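Long-range contact in homoserine kinase (Cytophaga hutchinsonii, PDB 4P52), which probably phosphorylates the hydroxyl of L-homoserine with ATP, a step of threonine biosynthesis, as a GHMP-family kinase: residues T34-A48 / D163-V176. Sequence-based numbering, arbitrary orientation.
Sequences TVANVSCGFDVLGFA and DNVAPCLYGGFVLV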
loop_
_atom_site.group_PDB
_atom_site.type_symbol
_atom_site.label_atom_id
_atom_site.label_comp_id
_atom_site.label_asym_id
_atom_site.label_seq_id
_atom_site.Cartn_x
_atom_site.Cartn_y
_atom_site.Cartn_z
ATOM N N THR A 34 7.828 -9.133 -17.937
ATOM C CA THR A 34 7.322 -8.771 -16.630
ATOM C C THR A 34 6.031 -8.017 -16.804
ATOM O O THR A 34 5.841 -7.350 -17.816
ATOM C CB THR A 34 8.297 -7.848 -15.879
ATOM O OG1 THR A 34 8.752 -6.831 -16.769
ATOM C CG2 THR A 34 9.491 -8.618 -15.349
ATOM N N VAL A 35 5.147 -8.120 -15.824
ATOM C CA VAL A 35 3.951 -7.298 -15.787
ATOM C C VAL A 35 4.097 -6.178 -14.739
ATOM O O VAL A 35 4.130 -6.433 -13.535
ATOM C CB VAL A 35 2.706 -8.142 -15.465
ATOM C CG1 VAL A 35 1.474 -7.245 -15.312
ATOM C CG2 VAL A 35 2.495 -9.187 -16.548
ATOM N N ALA A 36 4.172 -4.933 -15.199
ATOM C CA ALA A 36 4.252 -3.802 -14.277
ATOM C C ALA A 36 2.882 -3.144 -13.988
ATOM O O ALA A 36 1.889 -3.408 -14.691
ATOM C CB ALA A 36 5.265 -2.787 -14.771
ATOM N N ASN A 37 2.850 -2.319 -12.928
ATOM C CA ASN A 37 1.650 -1.654 -12.425
ATOM C C ASN A 37 0.663 -2.569 -11.721
ATOM O O ASN A 37 0.203 -2.258 -10.609
ATOM C CB ASN A 37 1.031 -0.774 -13.497
ATOM C CG ASN A 37 2.067 0.174 -14.100
ATOM O OD1 ASN A 37 3.008 0.609 -13.411
ATOM N ND2 ASN A 37 1.938 0.458 -15.378
ATOM N N VAL A 38 0.368 -3.724 -12.298
ATOM C CA VAL A 38 -0.474 -4.708 -11.588
ATOM C C VAL A 38 -1.739 -4.019 -11.026
ATOM O O VAL A 38 -2.004 -4.039 -9.819
ATOM C CB VAL A 38 0.314 -5.461 -10.474
ATOM C CG1 VAL A 38 -0.489 -6.626 -9.902
ATOM C CG2 VAL A 38 1.670 -5.955 -10.985
ATOM N N SER A 39 -2.496 -3.369 -11.905
ATOM C CA SER A 39 -3.693 -2.643 -11.474
ATOM C C SER A 39 -3.380 -1.352 -10.680
ATOM O O SER A 39 -2.942 -0.333 -11.248
ATOM C CB SER A 39 -4.621 -3.565 -10.669
ATOM O OG SER A 39 -5.896 -2.980 -10.566
ATOM N N CYS A 40 -3.605 -1.384 -9.373
ATOM C CA CYS A 40 -3.586 -0.137 -8.620
ATOM C C CYS A 40 -2.167 0.344 -8.296
ATOM O O CYS A 40 -1.974 1.515 -7.993
ATOM C CB CYS A 40 -4.410 -0.270 -7.347
ATOM S SG CYS A 40 -3.820 -1.645 -6.339
ATOM N N GLY A 41 -1.181 -0.539 -8.413
ATOM C CA GLY A 41 0.175 -0.218 -8.015
ATOM C C GLY A 41 1.025 0.413 -9.097
ATOM O O GLY A 41 2.184 0.005 -9.305
ATOM N N PHE A 42 0.482 1.427 -9.767
ATOM C CA PHE A 42 1.207 2.145 -10.813
ATOM C C PHE A 42 2.626 2.558 -10.386
ATOM O O PHE A 42 2.799 3.232 -9.365
ATOM C CB PHE A 42 0.414 3.370 -11.263
ATOM C CG PHE A 42 1.068 4.126 -12.374
ATOM C CD1 PHE A 42 1.131 3.582 -13.668
ATOM C CD2 PHE A 42 1.651 5.380 -12.140
ATOM C CE1 PHE A 42 1.774 4.294 -14.693
ATOM C CE2 PHE A 42 2.272 6.091 -13.168
ATOM C CZ PHE A 42 2.335 5.547 -14.448
ATOM N N ASP A 43 3.619 2.138 -11.171
ATOM C CA ASP A 43 5.058 2.435 -10.948
ATOM C C ASP A 43 5.700 1.737 -9.760
ATOM O O ASP A 43 6.880 1.958 -9.484
ATOM C CB ASP A 43 5.327 3.941 -10.804
ATOM C CG ASP A 43 5.518 4.658 -12.140
ATOM O OD1 ASP A 43 5.506 4.009 -13.222
ATOM O OD2 ASP A 43 5.665 5.911 -12.094
ATOM N N VAL A 44 4.941 0.926 -9.029
ATOM C CA VAL A 44 5.466 0.374 -7.768
ATOM C C VAL A 44 5.338 -1.149 -7.580
ATOM O O VAL A 44 5.979 -1.691 -6.688
ATOM C CB VAL A 44 4.903 1.100 -6.497
ATOM C CG1 VAL A 44 5.081 2.594 -6.593
ATOM C CG2 VAL A 44 3.447 0.733 -6.225
ATOM N N LEU A 45 4.494 -1.821 -8.368
ATOM C CA LEU A 45 4.351 -3.290 -8.317
ATOM C C LEU A 45 4.666 -3.875 -9.680
ATOM O O LEU A 45 4.349 -3.281 -10.705
ATOM C CB LEU A 45 2.935 -3.706 -7.954
ATOM C CG LEU A 45 2.356 -3.138 -6.661
ATOM C CD1 LEU A 45 0.878 -3.531 -6.562
ATOM C CD2 LEU A 45 3.154 -3.620 -5.455
ATOM N N GLY A 46 5.280 -5.044 -9.691
ATOM C CA GLY A 46 5.628 -5.731 -10.924
ATOM C C GLY A 46 5.945 -7.179 -10.594
ATOM O O GLY A 46 6.362 -7.503 -9.459
ATOM N N PHE A 47 5.741 -8.064 -11.565
ATOM C CA PHE A 47 6.083 -9.465 -11.372
ATOM C C PHE A 47 6.486 -10.102 -12.685
ATOM O O PHE A 47 6.090 -9.629 -13.753
ATOM C CB PHE A 47 4.932 -10.224 -10.696
ATOM C CG PHE A 47 3.704 -10.366 -11.544
ATOM C CD1 PHE A 47 3.610 -11.392 -12.492
ATOM C CD2 PHE A 47 2.612 -9.492 -11.375
ATOM C CE1 PHE A 47 2.466 -11.550 -13.257
ATOM C CE2 PHE A 47 1.452 -9.634 -12.142
ATOM C CZ PHE A 47 1.389 -10.670 -13.088
ATOM N N ALA A 48 7.285 -11.169 -12.606
ATOM C CA ALA A 48 7.826 -11.820 -13.807
ATOM C C ALA A 48 6.945 -12.963 -14.222
ATOM O O ALA A 48 6.320 -13.622 -13.390
ATOM C CB ALA A 48 9.230 -12.303 -13.552
ATOM N N ASP A 163 10.019 -1.382 -11.653
ATOM C CA ASP A 163 8.970 -2.384 -11.537
ATOM C C ASP A 163 8.920 -3.332 -12.728
ATOM O O ASP A 163 8.229 -4.347 -12.679
ATOM C CB ASP A 163 7.603 -1.779 -11.240
ATOM C CG ASP A 163 7.080 -0.890 -12.354
ATOM O OD1 ASP A 163 7.783 -0.657 -13.382
ATOM O OD2 ASP A 163 5.933 -0.410 -12.174
ATOM N N ASN A 164 9.678 -3.026 -13.780
ATOM C CA ASN A 164 9.993 -4.050 -14.799
ATOM C C ASN A 164 11.338 -4.733 -14.513
ATOM O O ASN A 164 11.417 -5.963 -14.457
ATOM C CB ASN A 164 10.023 -3.459 -16.199
ATOM C CG ASN A 164 8.666 -2.981 -16.669
ATOM O OD1 ASN A 164 8.491 -1.788 -16.903
ATOM N ND2 ASN A 164 7.711 -3.901 -16.847
ATOM N N VAL A 165 12.376 -3.923 -14.311
ATOM C CA VAL A 165 13.736 -4.405 -14.213
ATOM C C VAL A 165 13.963 -5.307 -12.996
ATOM O O VAL A 165 14.530 -6.387 -13.145
ATOM C CB VAL A 165 14.752 -3.245 -14.192
ATOM C CG1 VAL A 165 16.159 -3.786 -14.159
ATOM C CG2 VAL A 165 14.630 -2.383 -15.439
ATOM N N ALA A 166 13.533 -4.876 -11.799
ATOM C CA ALA A 166 13.777 -5.661 -10.582
ATOM C C ALA A 166 13.168 -7.081 -10.624
ATOM O O ALA A 166 13.897 -8.059 -10.366
ATOM C CB ALA A 166 13.371 -4.908 -9.320
ATOM N N PRO A 167 11.859 -7.210 -10.967
ATOM C CA PRO A 167 11.287 -8.571 -11.033
ATOM C C PRO A 167 11.884 -9.409 -12.176
ATOM O O PRO A 167 11.947 -10.662 -12.094
ATOM C CB PRO A 167 9.784 -8.334 -11.264
ATOM C CG PRO A 167 9.696 -6.967 -11.853
ATOM C CD PRO A 167 10.856 -6.175 -11.285
ATOM N N CYS A 168 12.321 -8.728 -13.228
ATOM C CA CYS A 168 12.945 -9.406 -14.316
ATOM C C CYS A 168 14.258 -10.046 -13.836
ATOM O O CYS A 168 14.512 -11.227 -14.075
ATOM C CB CYS A 168 13.208 -8.446 -15.473
ATOM S SG CYS A 168 13.955 -9.344 -16.842
ATOM N N LEU A 169 15.071 -9.255 -13.160
ATOM C CA LEU A 169 16.355 -9.701 -12.674
ATOM C C LEU A 169 16.250 -10.633 -11.474
ATOM O O LEU A 169 17.015 -11.572 -11.369
ATOM C CB LEU A 169 17.235 -8.493 -12.319
ATOM C CG LEU A 169 18.583 -8.752 -11.649
ATOM C CD1 LEU A 169 19.583 -9.514 -12.535
ATOM C CD2 LEU A 169 19.158 -7.419 -11.185
ATOM N N TYR A 170 15.321 -10.365 -10.569
ATOM C CA TYR A 170 15.279 -11.078 -9.308
ATOM C C TYR A 170 14.309 -12.207 -9.342
ATOM O O TYR A 170 14.346 -13.061 -8.475
ATOM C CB TYR A 170 14.867 -10.160 -8.168
ATOM C CG TYR A 170 15.862 -9.085 -7.853
ATOM C CD1 TYR A 170 17.223 -9.295 -7.990
ATOM C CD2 TYR A 170 15.440 -7.847 -7.391
ATOM C CE1 TYR A 170 18.139 -8.290 -7.700
ATOM C CE2 TYR A 170 16.346 -6.843 -7.091
ATOM C CZ TYR A 170 17.691 -7.076 -7.239
ATOM O OH TYR A 170 18.571 -6.070 -6.918
ATOM N N GLY A 171 13.413 -12.205 -10.322
ATOM C CA GLY A 171 12.279 -13.125 -10.297
ATOM C C GLY A 171 11.241 -12.717 -9.271
ATOM O O GLY A 171 11.500 -11.907 -8.382
ATOM N N GLY A 172 10.041 -13.254 -9.431
ATOM C CA GLY A 172 9.021 -13.128 -8.418
ATOM C C GLY A 172 8.209 -11.866 -8.527
ATOM O O GLY A 172 8.108 -11.250 -9.607
ATOM N N PHE A 173 7.637 -11.491 -7.387
ATOM C CA PHE A 173 6.760 -10.353 -7.271
ATOM C C PHE A 173 7.425 -9.287 -6.402
ATOM O O PHE A 173 7.857 -9.565 -5.287
ATOM C CB PHE A 173 5.449 -10.802 -6.635
ATOM C CG PHE A 173 4.354 -9.819 -6.810
ATOM C CD1 PHE A 173 4.401 -8.593 -6.155
ATOM C CD2 PHE A 173 3.279 -10.106 -7.660
ATOM C CE1 PHE A 173 3.405 -7.650 -6.342
ATOM C CE2 PHE A 173 2.274 -9.162 -7.863
ATOM C CZ PHE A 173 2.345 -7.930 -7.197
ATOM N N VAL A 174 7.462 -8.060 -6.896
ATOM C CA VAL A 174 8.263 -7.005 -6.308
ATOM C C VAL A 174 7.469 -5.722 -6.023
ATOM O O VAL A 174 6.604 -5.299 -6.818
ATOM C CB VAL A 174 9.468 -6.715 -7.235
ATOM C CG1 VAL A 174 10.034 -5.328 -7.022
ATOM C CG2 VAL A 174 10.547 -7.782 -7.055
ATOM N N LEU A 175 7.764 -5.114 -4.871
ATOM C CA LEU A 175 7.314 -3.758 -4.564
ATOM C C LEU A 175 8.513 -2.826 -4.663
ATOM O O LEU A 175 9.579 -3.079 -4.061
ATOM C CB LEU A 175 6.689 -3.687 -3.168
ATOM C CG LEU A 175 6.584 -2.341 -2.437
ATOM C CD1 LEU A 175 5.403 -1.558 -2.957
ATOM C CD2 LEU A 175 6.367 -2.549 -0.957
ATOM N N VAL A 176 8.356 -1.762 -5.458
ATOM C CA VAL A 176 9.373 -0.713 -5.545
ATOM C C VAL A 176 8.904 0.421 -4.655
ATOM O O VAL A 176 8.029 1.244 -5.033
ATOM C CB VAL A 176 9.588 -0.199 -6.970
ATOM C CG1 VAL A 176 10.698 0.849 -6.985
ATOM C CG2 VAL A 176 9.931 -1.359 -7.887
HETATM O O HOH W 1 5.089 -4.607 -17.918
#
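Phe173 swings CG anti to its backbone N (chi1 -164°), while Phe47, its antiparallel partner, holds CG between its own N and carbonyl carbon (chi1 68°). Both side chains leave the same sheet face, and the rings lie nearly parallel, planes 15° apart, but slid past one another with centroids 5.6 Å apart, and they barely overlap. Phe47 CB and CD2 carry the touch, CB on Phe173 CD2 and ring atom CD2 on Phe173 CE2, 3.5 Å each. Gly46 O sits over one face of the Phe173 ring, and Leu45 CD2 and Val38 CG1 approach its edge, near the plane. Leu45 CD2 packs on Leu175 CD1, and Leu232 and Leu236 of helix 219-237 extend this apolar layer.

Beneath it, strands 45-48 and 173-176 run antiparallel. Gly46 and Val174 form a hydrogen-bonded pair, Val174 N to Gly46 O at 2.8 Å and Gly46 N to Val174 O at 3.2 Å; Val44 O and Ala48 N continue the ladder to Val176 N and Gly172 O.

The other face of the sheet carries helix 163-170. Without a side chain, Gly46 lets the helix backbone come close, its CA 3.4 Å from Asp163 O, and Pro167 packs beside it. Ala36 CB lies 3.6 Å from Asp163 CG. Asn164 reaches back to strand 34-36: its ND2 donates to Thr34 OG1 at 3.1 Å, nearly in the amide plane, and to a water at 2.9 Å from ND2. That water donates to Thr34 O and accepts from Ala36 N.

The contact joins beta hairpin 26-36/45-49 to helix 162-170 and strand 173-178, consistent with a GHMP-kinase N-terminal domain. On the helix side, where Ala36, Pro167 and the Thr34 methyl also pack, the Asn164 amide adds two directed bonds, one through water, to strand 34-36.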